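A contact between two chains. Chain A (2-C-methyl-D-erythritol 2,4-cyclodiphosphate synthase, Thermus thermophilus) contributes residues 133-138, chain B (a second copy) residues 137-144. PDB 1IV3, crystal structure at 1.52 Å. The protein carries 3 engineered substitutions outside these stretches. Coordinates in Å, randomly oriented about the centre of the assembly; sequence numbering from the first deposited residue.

Chain A (133-138) TSEGLA
Chain B 137-144: LAPSHVQA

The contact sets a tight turn of chain A against a turn and the start of a strand in chain B, burying 224 Å² in total. The nearest CA atoms across the contact are those of A:Leu137 and B:Ala138, 7.2 Å apart.

A:Thr133 (phi/psi -106/166, chi1 78°, p) stays out of reach of chain B but braces the turn: A:Glu135 N donates to its OG1 at 3.2 Å, with an N-H...acceptor angle of 154°. A:Ser134 (-87/-2, p) opens a type I' turn ending at A:Leu137 and closed by A:Leu137 N donating to A:Ser134 O at 2.8 Å. Its OG accepts from A:Ala138 N at 3.0 Å and 162°, tying down the exit of the turn.

A:Glu135 (54/36) and A:Gly136 (80/1) occupy the left-handed corners. The CA-to-CB bond of A:Glu135 points toward chain B, but with chi1 and chi2 both m and chi3 at 151° its end leads away. At A:Gly136 a CB would be jammed against the carbonyl O of the preceding residue, so the backbone itself calls for glycine.

A:Leu137 (-66/-42, chi1 t, chi2 21°, off-rotamer) dominates its side, with 89 Å² covered. Its CB sits 3.9 Å from the centroid of the B:His141 ring and 13° off the normal, a CH-pi contact over the face. Its CD1 packs 3.9 Å from B:Ala138 CB, an apolar contact. A:Ala138 (-143/70) ends the stretch beyond reach.

Opposing these, B:Ala138 (-146/69) begins a type I turn through B:Pro139 (-75/-7) and B:Ser140 (-119/15) to B:His141, whose N makes a weak 3.5 Å hydrogen bond to B:Ala138 O. The strand starts at B:His141 (-133/156, chi1 m) and runs through B:Ala144; B:Val142 points away.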

# COMPACT_ATOMS: atom_id res chain seq x y z
N THR A 133 1.94 -13.34 6.02
CA THR A 133 2.94 -14.08 5.27
C THR A 133 2.68 -13.83 3.78
O THR A 133 1.60 -13.33 3.46
CB THR A 133 2.90 -15.60 5.47
OG1 THR A 133 1.81 -16.10 4.68
CG2 THR A 133 2.61 -15.95 6.92
N SER A 134 3.62 -14.17 2.92
CA SER A 134 3.47 -13.86 1.50
C SER A 134 2.71 -14.95 0.76
O SER A 134 2.48 -14.83 -0.44
CB SER A 134 4.84 -13.72 0.83
OG SER A 134 5.47 -14.99 0.71
N GLU A 135 2.35 -16.01 1.49
CA GLU A 135 1.73 -17.16 0.82
C GLU A 135 2.63 -17.63 -0.32
O GLU A 135 2.18 -18.05 -1.39
CB GLU A 135 0.35 -16.79 0.29
CG GLU A 135 -0.70 -16.48 1.32
CD GLU A 135 -1.01 -17.61 2.28
OE1 GLU A 135 -1.41 -17.32 3.43
OE2 GLU A 135 -0.85 -18.79 1.91
N GLY A 136 3.95 -17.54 -0.11
CA GLY A 136 4.87 -18.01 -1.13
C GLY A 136 5.09 -17.06 -2.28
O GLY A 136 5.85 -17.35 -3.21
N LEU A 137 4.44 -15.89 -2.21
CA LEU A 137 4.68 -14.89 -3.25
C LEU A 137 6.12 -14.39 -3.18
O LEU A 137 6.79 -14.22 -4.20
CB LEU A 137 3.67 -13.77 -3.06
CG LEU A 137 3.55 -12.71 -4.16
CD1 LEU A 137 4.10 -13.22 -5.48
CD2 LEU A 137 2.09 -12.30 -4.30
N ALA A 138 6.62 -14.17 -1.97
CA ALA A 138 7.93 -13.59 -1.69
C ALA A 138 8.53 -14.27 -0.47
O ALA A 138 8.62 -13.67 0.60
CB ALA A 138 7.82 -12.09 -1.46
N LEU B 137 3.84 -10.19 -12.84
CA LEU B 137 4.63 -10.21 -11.61
C LEU B 137 4.11 -11.25 -10.62
O LEU B 137 4.88 -11.87 -9.89
CB LEU B 137 4.65 -8.84 -10.92
CG LEU B 137 5.67 -8.64 -9.80
CD1 LEU B 137 7.09 -8.84 -10.30
CD2 LEU B 137 5.54 -7.25 -9.20
N ALA B 138 2.80 -11.47 -10.54
CA ALA B 138 2.24 -12.39 -9.55
C ALA B 138 1.03 -13.07 -10.16
O ALA B 138 -0.13 -12.85 -9.83
CB ALA B 138 1.86 -11.66 -8.27
N PRO B 139 1.31 -13.92 -11.15
CA PRO B 139 0.25 -14.51 -11.94
C PRO B 139 -0.54 -15.60 -11.23
O PRO B 139 -1.54 -16.06 -11.78
CB PRO B 139 1.01 -15.11 -13.14
CG PRO B 139 2.40 -15.34 -12.63
CD PRO B 139 2.67 -14.34 -11.54
N SER B 140 -0.09 -16.01 -10.05
CA SER B 140 -0.71 -17.11 -9.32
C SER B 140 -1.26 -16.66 -7.97
O SER B 140 -1.53 -17.49 -7.11
CB SER B 140 0.29 -18.25 -9.08
OG SER B 140 0.49 -19.06 -10.23
N HIS B 141 -1.39 -15.35 -7.76
CA HIS B 141 -1.92 -14.90 -6.49
C HIS B 141 -3.00 -13.83 -6.70
O HIS B 141 -3.00 -13.15 -7.73
CB HIS B 141 -0.82 -14.33 -5.59
CG HIS B 141 0.18 -15.32 -5.11
ND1 HIS B 141 0.23 -15.80 -3.82
CD2 HIS B 141 1.19 -15.93 -5.77
CE1 HIS B 141 1.23 -16.66 -3.69
NE2 HIS B 141 1.82 -16.75 -4.87
N VAL B 142 -3.87 -13.71 -5.71
CA VAL B 142 -4.75 -12.55 -5.66
C VAL B 142 -4.20 -11.66 -4.54
O VAL B 142 -3.80 -12.21 -3.51
CB VAL B 142 -6.22 -12.91 -5.44
CG1 VAL B 142 -6.40 -13.79 -4.21
CG2 VAL B 142 -7.06 -11.65 -5.31
N GLN B 143 -4.12 -10.36 -4.74
CA GLN B 143 -3.63 -9.47 -3.68
C GLN B 143 -4.65 -8.39 -3.41
O GLN B 143 -5.37 -7.93 -4.31
CB GLN B 143 -2.30 -8.82 -4.07
CG GLN B 143 -1.28 -9.82 -4.61
CD GLN B 143 -0.10 -9.10 -5.25
OE1 GLN B 143 0.06 -9.06 -6.47
NE2 GLN B 143 0.71 -8.49 -4.41
N ALA B 144 -4.75 -7.94 -2.16
CA ALA B 144 -5.63 -6.81 -1.88
C ALA B 144 -4.89 -5.90 -0.88
O ALA B 144 -4.22 -6.41 0.01
CB ALA B 144 -6.95 -7.24 -1.28